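Local coordinates for protein aspartate aminotransferase (Thermotoga maritima, PDB 1O4S) that catalyses the reversible, pyridoxal-phosphate-dependent transfer of an amino group from L-aspartate to 2-oxoglutarate, giving oxaloacetate and L-glutamate, at residues B[358-361]-B[362-365]; B[337-340]-B[341-345]; B[310-313]-B[314-318]; B[301-304]-B[305-309]. All coordinates share one frame; numbering follows the deposited sequence.

Contact 1: residues B[358-361]-B[362-365]. With SO4 (sulfate ion), chain K; SO4 (sulfate ion), chain L.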
loop_
_atom_site.group_PDB
_atom_site.type_symbol
_atom_site.label_atom_id
_atom_site.label_comp_id
_atom_site.label_asym_id
_atom_site.label_seq_id
_atom_site.Cartn_x
_atom_site.Cartn_y
_atom_site.Cartn_z
ATOM N N PHE B 358 20.973 11.650 -2.582
ATOM C CA PHE B 358 21.396 10.255 -2.630
ATOM C C PHE B 358 22.599 9.973 -1.703
ATOM O O PHE B 358 23.297 8.958 -1.853
ATOM C CB PHE B 358 21.725 9.922 -4.079
ATOM C CG PHE B 358 20.632 10.319 -5.054
ATOM C CD1 PHE B 358 19.551 9.472 -5.288
ATOM C CD2 PHE B 358 20.674 11.543 -5.729
ATOM C CE1 PHE B 358 18.513 9.828 -6.219
ATOM C CE2 PHE B 358 19.656 11.919 -6.640
ATOM C CZ PHE B 358 18.563 11.045 -6.865
ATOM N N LEU B 359 22.827 10.890 -0.762
ATOM C CA LEU B 359 23.955 10.872 0.180
ATOM C C LEU B 359 25.332 10.928 -0.472
ATOM O O LEU B 359 26.304 10.423 0.087
ATOM C CB LEU B 359 23.865 9.668 1.125
ATOM C CG LEU B 359 22.498 9.508 1.801
ATOM C CD1 LEU B 359 22.516 8.394 2.870
ATOM C CD2 LEU B 359 22.035 10.852 2.376
ATOM N N LYS B 360 25.419 11.559 -1.635
ATOM C CA LYS B 360 26.689 11.744 -2.333
ATOM C C LYS B 360 26.795 13.171 -2.863
ATOM O O LYS B 360 26.528 13.422 -4.054
ATOM C CB LYS B 360 26.852 10.736 -3.471
ATOM C CG LYS B 360 28.264 10.743 -4.058
ATOM C CD LYS B 360 29.211 9.893 -3.240
ATOM C CE LYS B 360 30.622 10.013 -3.784
ATOM N NZ LYS B 360 31.540 9.043 -3.169
ATOM N N PRO B 361 27.169 14.097 -1.977
ATOM C CA PRO B 361 27.358 15.504 -2.347
ATOM C C PRO B 361 28.433 15.728 -3.422
ATOM O O PRO B 361 29.314 14.902 -3.623
ATOM C CB PRO B 361 27.772 16.166 -1.023
ATOM C CG PRO B 361 27.236 15.215 0.057
ATOM C CD PRO B 361 27.424 13.860 -0.541
ATOM N N GLY B 362 28.342 16.851 -4.118
ATOM C CA GLY B 362 29.264 17.169 -5.185
ATOM C C GLY B 362 28.967 16.466 -6.494
ATOM O O GLY B 362 29.813 16.424 -7.385
ATOM N N PHE B 363 27.766 15.911 -6.603
ATOM C CA PHE B 363 27.300 15.234 -7.809
ATOM C C PHE B 363 25.894 15.707 -8.102
ATOM O O PHE B 363 25.210 16.263 -7.244
ATOM C CB PHE B 363 27.288 13.718 -7.616
ATOM C CG PHE B 363 28.652 13.077 -7.673
ATOM C CD1 PHE B 363 29.436 12.956 -6.515
ATOM C CD2 PHE B 363 29.142 12.573 -8.873
ATOM C CE1 PHE B 363 30.697 12.346 -6.557
ATOM C CE2 PHE B 363 30.400 11.962 -8.936
ATOM C CZ PHE B 363 31.192 11.853 -7.781
ATOM N N VAL B 364 25.459 15.474 -9.323
ATOM C CA VAL B 364 24.083 15.793 -9.749
ATOM C C VAL B 364 23.561 14.602 -10.600
ATOM O O VAL B 364 24.356 13.919 -11.251
ATOM C CB VAL B 364 24.130 17.193 -10.419
ATOM C CG1 VAL B 364 23.395 17.274 -11.664
ATOM C CG2 VAL B 364 23.732 18.292 -9.425
ATOM N N ARG B 365 22.251 14.315 -10.528
ATOM C CA ARG B 365 21.625 13.251 -11.316
ATOM C C ARG B 365 20.791 13.835 -12.439
ATOM O O ARG B 365 19.898 14.637 -12.201
ATOM C CB ARG B 365 20.722 12.353 -10.465
ATOM C CG ARG B 365 20.316 11.092 -11.172
ATOM C CD ARG B 365 19.248 10.326 -10.486
ATOM N NE ARG B 365 17.931 10.920 -10.664
ATOM C CZ ARG B 365 16.835 10.422 -10.112
ATOM N NH1 ARG B 365 16.912 9.327 -9.369
ATOM N NH2 ARG B 365 15.664 11.024 -10.306
HETATM S S SO4 K . 13.515 8.961 -8.047
HETATM O O1 SO4 K . 14.423 8.026 -8.727
HETATM O O2 SO4 K . 14.112 9.251 -6.739
HETATM O O3 SO4 K . 13.233 10.208 -8.796
HETATM O O4 SO4 K . 12.235 8.286 -7.920
HETATM S S SO4 L . 34.473 10.272 -5.576
HETATM O O1 SO4 L . 33.162 9.625 -5.430
HETATM O O2 SO4 L . 34.308 11.632 -6.130
HETATM O O3 SO4 L . 35.014 10.381 -4.216
HETATM O O4 SO4 L . 35.365 9.428 -6.383
#
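Arg365 crosses Phe358 at about a right angle, round the loop that leads into strand 363-367. Its CB lies 4.0 Å from Phe358 CE2. CG stands anti to the backbone N (chi1 -167°), and the chain runs straight until it bends at chi3. CD then passes Phe358 CZ at 3.8 Å, and NE passes the same ring carbon. The guanidinium lays one face over Phe358 CZ, with NH1 3.5 Å from that atom. Ring and guanidinium planes are 40° apart, so this is no parallel stack. At the tip, NH1 gives a hydrogen bond to O1 of one sulfate (2.9 Å, 161°) and NH2 gives one to O3 (3.0 Å). The sulfur lies in the guanidinium plane, and Asn185 OD1 also accepts a hydrogen bond from NH1. On the other side of the turn, Lys360 CG rests 3.5 Å from Phe363 CD1, and Lys360 NZ binds O1 of a second sulfate at 2.8 Å. Lys360 NZ also has a salt bridge to Glu153. By similarity, Arg365 binds L-aspartate. The two-pronged grip on a sulfate, probably from the crystallisation liquor, is consistent with a site for a substrate carboxylate.

Contact 2: residues B[337-340]-B[341-345]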
loop_
_atom_site.group_PDB
_atom_site.type_symbol
_atom_site.label_atom_id
_atom_site.label_comp_id
_atom_site.label_asym_id
_atom_site.label_seq_id
_atom_site.Cartn_x
_atom_site.Cartn_y
_atom_site.Cartn_z
ATOM N N ASP B 337 26.178 21.011 -4.601
ATOM C CA ASP B 337 25.329 20.439 -5.659
ATOM C C ASP B 337 23.911 20.980 -5.579
ATOM O O ASP B 337 23.265 21.182 -6.608
ATOM C CB ASP B 337 25.308 18.898 -5.605
ATOM C CG ASP B 337 24.932 18.370 -4.248
ATOM O OD1 ASP B 337 25.818 18.209 -3.392
ATOM O OD2 ASP B 337 23.777 18.098 -3.914
ATOM N N VAL B 338 23.411 21.184 -4.365
ATOM C CA VAL B 338 22.115 21.832 -4.179
ATOM C C VAL B 338 22.100 23.202 -4.835
ATOM O O VAL B 338 21.166 23.526 -5.550
ATOM C CB VAL B 338 21.738 22.011 -2.701
ATOM C CG1 VAL B 338 20.400 22.751 -2.580
ATOM C CG2 VAL B 338 21.674 20.675 -1.986
ATOM N N LYS B 339 23.121 24.007 -4.574
ATOM C CA LYS B 339 23.209 25.320 -5.190
ATOM C C LYS B 339 23.405 25.211 -6.702
ATOM O O LYS B 339 22.844 25.997 -7.452
ATOM C CB LYS B 339 24.345 26.156 -4.577
ATOM C CG LYS B 339 24.201 26.421 -3.059
ATOM C CD LYS B 339 25.326 27.401 -2.559
ATOM C CE LYS B 339 25.450 27.511 -1.015
ATOM N NZ LYS B 339 26.490 28.552 -0.608
ATOM N N PHE B 340 24.205 24.247 -7.143
ATOM C CA PHE B 340 24.370 23.992 -8.577
ATOM C C PHE B 340 23.002 23.840 -9.261
ATOM O O PHE B 340 22.760 24.424 -10.317
ATOM C CB PHE B 340 25.220 22.739 -8.830
ATOM C CG PHE B 340 25.535 22.491 -10.301
ATOM C CD1 PHE B 340 26.770 22.838 -10.825
ATOM C CD2 PHE B 340 24.585 21.902 -11.148
ATOM C CE1 PHE B 340 27.079 22.612 -12.177
ATOM C CE2 PHE B 340 24.879 21.677 -12.502
ATOM C CZ PHE B 340 26.129 22.020 -13.015
ATOM N N CYS B 341 22.119 23.071 -8.646
ATOM C CA CYS B 341 20.820 22.748 -9.233
ATOM C C CYS B 341 19.840 23.904 -9.133
ATOM O O CYS B 341 19.004 24.075 -10.028
ATOM C CB CYS B 341 20.225 21.524 -8.569
ATOM S SG CYS B 341 21.134 20.028 -8.951
ATOM N N GLU B 342 19.942 24.687 -8.050
ATOM C CA GLU B 342 19.089 25.858 -7.837
ATOM C C GLU B 342 19.362 26.902 -8.921
ATOM O O GLU B 342 18.442 27.479 -9.482
ATOM C CB GLU B 342 19.323 26.480 -6.436
ATOM C CG GLU B 342 18.614 25.728 -5.302
ATOM C CD GLU B 342 18.894 26.307 -3.902
ATOM O OE1 GLU B 342 19.731 27.238 -3.756
ATOM O OE2 GLU B 342 18.257 25.818 -2.928
ATOM N N ARG B 343 20.638 27.107 -9.212
ATOM C CA ARG B 343 21.085 28.133 -10.129
ATOM C C ARG B 343 20.835 27.750 -11.572
ATOM O O ARG B 343 20.437 28.575 -12.371
ATOM C CB ARG B 343 22.574 28.374 -9.935
ATOM C CG ARG B 343 22.919 28.995 -8.594
ATOM C CD ARG B 343 24.414 29.131 -8.306
ATOM N NE ARG B 343 24.612 29.308 -6.856
ATOM C CZ ARG B 343 24.835 30.468 -6.227
ATOM N NH1 ARG B 343 24.943 31.621 -6.899
ATOM N NH2 ARG B 343 24.978 30.466 -4.899
ATOM N N LEU B 344 21.093 26.493 -11.898
ATOM C CA LEU B 344 20.872 25.984 -13.240
ATOM C C LEU B 344 19.380 26.059 -13.536
ATOM O O LEU B 344 18.978 26.446 -14.630
ATOM C CB LEU B 344 21.385 24.546 -13.362
ATOM C CG LEU B 344 21.227 23.865 -14.723
ATOM C CD1 LEU B 344 22.237 24.364 -15.713
ATOM C CD2 LEU B 344 21.370 22.383 -14.563
ATOM N N LEU B 345 18.556 25.705 -12.562
ATOM C CA LEU B 345 17.124 25.869 -12.722
ATOM C C LEU B 345 16.720 27.322 -12.931
ATOM O O LEU B 345 16.001 27.624 -13.866
ATOM C CB LEU B 345 16.361 25.287 -11.545
ATOM C CG LEU B 345 14.831 25.364 -11.660
ATOM C CD1 LEU B 345 14.290 24.602 -12.903
ATOM C CD2 LEU B 345 14.185 24.837 -10.397
#
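Phe340 and Leu344 lie side by side, one turn apart on helix 337-348, with Phe340 CE2 4.1 Å from Leu344 CD2. This is i to i+4 packing on an alpha helix of the aminotransferase fold. Both residues have CG anti to the backbone N (chi1 -175° for Phe340), which sends the two side chains the same way. Two more pairs follow the same spacing. Glu342 OE2 lies 3.8 Å from Val338 CG1. Arg343 NH2 lies 3.9 Å from Lys339 CD, and the edge of its guanidinium faces Lys339 CB. These like-charged chains run alongside each other through their carbon parts. Backbone bonds set the spacing, among them Glu342 N to Val338 O and Leu344 N to Phe340 O. Further out, Phe385 of helix 372-386 meets the Phe340 ring edge-to-face, and Leu352 of strand 350-354 touches Leu344. Glu342 forms a long, weak ion pair with Lys32 of helix 27-38. Replacing Glu342 by alanine would probably cost Lys32 this weak, distant charge partner and remove the chain that lies beside Val338 CG1. At the start of the helix, Ser356 and Gly362 hold the Asp337 carboxylate. Cys341 SG, anti to its own carbonyl carbon (chi1 -69°), turns back along the helix and comes to 3.4 Å from Asp337 O.

Contact 3: residues B[310-313]-B[314-318]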
loop_
_atom_site.group_PDB
_atom_site.type_symbol
_atom_site.label_atom_id
_atom_site.label_comp_id
_atom_site.label_asym_id
_atom_site.label_seq_id
_atom_site.Cartn_x
_atom_site.Cartn_y
_atom_site.Cartn_z
ATOM N N VAL B 310 26.213 10.643 -22.992
ATOM C CA VAL B 310 27.553 10.239 -22.605
ATOM C C VAL B 310 28.551 10.957 -23.502
ATOM O O VAL B 310 29.404 11.676 -23.000
ATOM C CB VAL B 310 27.726 8.686 -22.617
ATOM C CG1 VAL B 310 29.193 8.274 -22.629
ATOM C CG2 VAL B 310 27.020 8.076 -21.400
ATOM N N GLU B 311 28.422 10.805 -24.818
ATOM C CA GLU B 311 29.336 11.484 -25.745
ATOM C C GLU B 311 29.365 12.983 -25.470
ATOM O O GLU B 311 30.419 13.586 -25.386
ATOM C CB GLU B 311 28.986 11.239 -27.222
ATOM C CG GLU B 311 29.826 12.136 -28.159
ATOM C CD GLU B 311 29.931 11.664 -29.615
ATOM O OE1 GLU B 311 30.713 12.302 -30.383
ATOM O OE2 GLU B 311 29.238 10.678 -29.998
ATOM N N ARG B 312 28.201 13.582 -25.330
ATOM C CA ARG B 312 28.102 15.017 -25.158
ATOM C C ARG B 312 28.824 15.532 -23.905
ATOM O O ARG B 312 29.567 16.521 -23.967
ATOM C CB ARG B 312 26.636 15.408 -25.117
ATOM C CG ARG B 312 26.397 16.848 -25.310
ATOM C CD ARG B 312 26.753 17.360 -26.686
ATOM N NE ARG B 312 25.641 18.195 -27.101
ATOM C CZ ARG B 312 25.428 19.452 -26.715
ATOM N NH1 ARG B 312 26.291 20.111 -25.948
ATOM N NH2 ARG B 312 24.337 20.066 -27.144
ATOM N N LEU B 313 28.643 14.835 -22.790
ATOM C CA LEU B 313 29.179 15.278 -21.510
ATOM C C LEU B 313 30.689 15.108 -21.437
ATOM O O LEU B 313 31.358 15.966 -20.877
ATOM C CB LEU B 313 28.509 14.547 -20.343
ATOM C CG LEU B 313 27.120 15.075 -20.003
ATOM C CD1 LEU B 313 26.428 14.170 -18.989
ATOM C CD2 LEU B 313 27.171 16.517 -19.500
ATOM N N LYS B 314 31.189 13.987 -21.957
ATOM C CA LYS B 314 32.625 13.747 -22.169
ATOM C C LYS B 314 33.297 14.948 -22.864
ATOM O O LYS B 314 34.288 15.506 -22.369
ATOM C CB LYS B 314 32.851 12.498 -23.049
ATOM C CG LYS B 314 32.806 11.142 -22.329
ATOM C CD LYS B 314 33.581 10.030 -23.113
ATOM C CE LYS B 314 35.131 10.147 -22.965
ATOM N NZ LYS B 314 35.931 9.040 -23.613
ATOM N N LYS B 315 32.725 15.315 -24.008
ATOM C CA LYS B 315 33.127 16.457 -24.831
ATOM C C LYS B 315 33.195 17.789 -24.055
ATOM O O LYS B 315 34.109 18.576 -24.267
ATOM C CB LYS B 315 32.147 16.540 -26.019
ATOM C CG LYS B 315 32.241 17.745 -26.951
ATOM C CD LYS B 315 31.393 17.458 -28.233
ATOM C CE LYS B 315 30.761 18.716 -28.873
ATOM N NZ LYS B 315 29.298 18.479 -29.189
ATOM N N MET B 316 32.247 18.014 -23.151
ATOM C CA MET B 316 32.209 19.211 -22.304
ATOM C C MET B 316 33.205 19.168 -21.112
ATOM O O MET B 316 33.282 20.113 -20.315
ATOM C CB MET B 316 30.795 19.387 -21.730
ATOM C CG MET B 316 29.694 19.661 -22.745
ATOM S SD MET B 316 27.965 19.392 -22.069
ATOM C CE MET B 316 28.211 20.241 -20.516
ATOM N N GLY B 317 33.941 18.067 -20.978
ATOM C CA GLY B 317 34.865 17.882 -19.874
ATOM C C GLY B 317 34.191 17.555 -18.552
ATOM O O GLY B 317 34.758 17.787 -17.485
ATOM N N VAL B 318 32.977 17.012 -18.603
ATOM C CA VAL B 318 32.251 16.651 -17.382
ATOM C C VAL B 318 32.687 15.242 -16.957
ATOM O O VAL B 318 32.949 14.372 -17.802
ATOM C CB VAL B 318 30.709 16.790 -17.585
ATOM C CG1 VAL B 318 29.915 16.119 -16.463
ATOM C CG2 VAL B 318 30.324 18.277 -17.714
#
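Leu313 O accepts a hydrogen bond from Val318 N (3.0 Å, 158°), while Gly317 N bonds to Lys314 O, and this pair of bonds closes helix 296-315 in a Schellman motif. Gly317 takes a positive phi of 75°, which turns the chain out of the helix. The turns before it are regular. Lys314 N bonds to Val310 O almost straight, and Lys315 N and Met316 N bond to Glu311 O and Arg312 O.

Leu313 carries the apolar packing at the helix end. Its CD2 methyl lies 3.9 Å from Met316 SD and 4.0 Å from Val318 CG2. The Val318 contact spans the turn, as the motif brings the residue after the glycine back against the last helical turn. Met316 has CG anti to its carbonyl carbon (chi1 -65°), which lays CG 3.4 Å from Arg312 O. Its chain then bends at chi3, and CE also meets Leu313 CD2.

On the polar side, Lys315 NZ comes to 3.7 Å from Arg312 CD and 4.2 Å from Arg312 NE, two like charges close together. Asp380 and Glu383 of helix 372-386 form salt bridges with Arg312 NH2 and NH1, and would probably balance the local positive charge.

Helix 372-386 also supplies Leu379 against Leu313, and Leu386 against Met316 and Val318. Strand 328-332 packs here too, with Leu329 on Val310 and Leu313, and Phe331 on Val318.

Contact 4: residues B[301-304]-B[305-309]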
loop_
_atom_site.group_PDB
_atom_site.type_symbol
_atom_site.label_atom_id
_atom_site.label_comp_id
_atom_site.label_asym_id
_atom_site.label_seq_id
_atom_site.Cartn_x
_atom_site.Cartn_y
_atom_site.Cartn_z
ATOM N N THR B 301 15.661 2.849 -27.574
ATOM C CA THR B 301 15.516 4.291 -27.493
ATOM C C THR B 301 16.347 4.869 -26.321
ATOM O O THR B 301 17.039 5.861 -26.487
ATOM C CB THR B 301 14.042 4.674 -27.312
ATOM O OG1 THR B 301 13.256 4.230 -28.440
ATOM C CG2 THR B 301 13.933 6.183 -27.246
ATOM N N PHE B 302 16.273 4.243 -25.145
ATOM C CA PHE B 302 17.064 4.666 -23.999
ATOM C C PHE B 302 18.574 4.455 -24.201
ATOM O O PHE B 302 19.376 5.287 -23.783
ATOM C CB PHE B 302 16.603 3.974 -22.708
ATOM C CG PHE B 302 15.493 4.700 -21.996
ATOM C CD1 PHE B 302 15.760 5.807 -21.220
ATOM C CD2 PHE B 302 14.183 4.294 -22.122
ATOM C CE1 PHE B 302 14.733 6.484 -20.568
ATOM C CE2 PHE B 302 13.162 4.955 -21.453
ATOM C CZ PHE B 302 13.447 6.056 -20.681
ATOM N N LYS B 303 18.948 3.365 -24.860
ATOM C CA LYS B 303 20.368 3.095 -25.168
ATOM C C LYS B 303 20.962 4.220 -26.008
ATOM O O LYS B 303 22.047 4.685 -25.734
ATOM C CB LYS B 303 20.524 1.760 -25.906
ATOM C CG LYS B 303 21.970 1.306 -26.185
ATOM C CD LYS B 303 21.982 -0.154 -26.660
ATOM C CE LYS B 303 23.395 -0.666 -26.850
ATOM N NZ LYS B 303 23.498 -1.955 -27.623
ATOM N N GLU B 304 20.230 4.662 -27.020
ATOM C CA GLU B 304 20.741 5.685 -27.892
ATOM C C GLU B 304 20.727 7.084 -27.264
ATOM O O GLU B 304 21.584 7.914 -27.599
ATOM C CB GLU B 304 20.079 5.605 -29.270
ATOM C CG GLU B 304 18.885 6.472 -29.539
ATOM C CD GLU B 304 18.517 6.432 -31.015
ATOM O OE1 GLU B 304 18.948 5.438 -31.692
ATOM O OE2 GLU B 304 17.807 7.376 -31.494
ATOM N N ARG B 305 19.808 7.333 -26.335
ATOM C CA ARG B 305 19.847 8.548 -25.521
ATOM C C ARG B 305 21.059 8.534 -24.573
ATOM O O ARG B 305 21.709 9.556 -24.360
ATOM C CB ARG B 305 18.570 8.682 -24.669
ATOM C CG ARG B 305 17.275 8.955 -25.457
ATOM C CD ARG B 305 16.084 8.669 -24.675
ATOM N NE ARG B 305 14.830 9.055 -25.321
ATOM C CZ ARG B 305 13.661 8.973 -24.717
ATOM N NH1 ARG B 305 13.602 8.513 -23.471
ATOM N NH2 ARG B 305 12.548 9.358 -25.336
ATOM N N LYS B 306 21.330 7.365 -24.003
ATOM C CA LYS B 306 22.455 7.147 -23.115
ATOM C C LYS B 306 23.721 7.443 -23.895
ATOM O O LYS B 306 24.526 8.243 -23.462
ATOM C CB LYS B 306 22.439 5.704 -22.579
ATOM C CG LYS B 306 23.568 5.345 -21.567
ATOM C CD LYS B 306 24.904 4.926 -22.220
ATOM C CE LYS B 306 24.812 3.587 -22.964
ATOM N NZ LYS B 306 26.159 3.108 -23.507
ATOM N N ASN B 307 23.892 6.824 -25.057
ATOM C CA ASN B 307 25.074 7.085 -25.892
ATOM C C ASN B 307 25.239 8.558 -26.229
ATOM O O ASN B 307 26.350 9.062 -26.255
ATOM C CB ASN B 307 25.022 6.305 -27.203
ATOM C CG ASN B 307 25.260 4.834 -27.015
ATOM O OD1 ASN B 307 25.866 4.416 -26.028
ATOM N ND2 ASN B 307 24.774 4.028 -27.957
ATOM N N PHE B 308 24.134 9.245 -26.497
ATOM C CA PHE B 308 24.186 10.654 -26.870
ATOM C C PHE B 308 24.583 11.565 -25.720
ATOM O O PHE B 308 25.327 12.521 -25.908
ATOM C CB PHE B 308 22.830 11.128 -27.415
ATOM C CG PHE B 308 22.762 12.620 -27.621
ATOM C CD1 PHE B 308 23.431 13.214 -28.691
ATOM C CD2 PHE B 308 22.080 13.434 -26.719
ATOM C CE1 PHE B 308 23.405 14.593 -28.862
ATOM C CE2 PHE B 308 22.039 14.809 -26.895
ATOM C CZ PHE B 308 22.707 15.390 -27.962
ATOM N N VAL B 309 24.051 11.307 -24.538
ATOM C CA VAL B 309 24.351 12.150 -23.389
ATOM C C VAL B 309 25.790 11.902 -22.920
ATOM O O VAL B 309 26.491 12.832 -22.528
ATOM C CB VAL B 309 23.331 11.977 -22.214
ATOM C CG1 VAL B 309 23.256 10.522 -21.704
ATOM C CG2 VAL B 309 23.704 12.903 -21.035
#
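Cation-pi contact joins Arg305 to Phe302, three residues earlier on the helix. Arg305 CZ lies 5.0 Å from the centroid of the Phe302 ring, 10° off the ring normal. The guanidinium does not lie flat on the ring, as the planes are 75° apart. It points NH1 at the ring face, 3.7 Å from Phe302 CE1.

Van der Waals packing comes from Thr301. Its CG2 methyl sits over one face of the guanidinium, 3.6 Å from Arg305 NE. Arg305 CG is anti to the carbonyl carbon (chi1 -68°), and the chain extends back past Thr301 O.

These are i to i+3 and i to i+4 contacts within helix 296-315, whose backbone bonds here include Arg305 N to Thr301 O (3.1 Å) and Lys306 N to Phe302 O.

Salt bridging fixes the far end, where Arg305 NH2 meets Asp52. A leucine in place of Arg305 would probably leave Asp52 without its charge mate and the Phe302 face without its cation.

Among side-chain hydrogen bonds, Lys306 NZ donates to Asn307 OD1 at 2.9 Å. Lys306 bends at chi2 and chi3 to make it. Thr301 OG1 bonds to Tyr297 O, one turn back.

In the fold
Contact 1 is largely buried, while the other three are partly buried helix surfaces with charged residues on their outer sides. Contacts 3 and 4 follow one another on helix 296-315, their centres about 13 Å apart, and helix 372-386 packs against both. It also packs against contact 2, on helix 337-348. Contacts 1 and 2 touch directly, through Asp337 and through Val364 on Cys341. Chemistry varies with place. In contact 1 two cationic side chains each bind a sulfate, Arg365 near the cofactor. Contact 2 combines an apolar pair on its buried side with charged chains lying alongside their neighbours. Contact 3 is a helix end, and contact 4 a cation held against a ring.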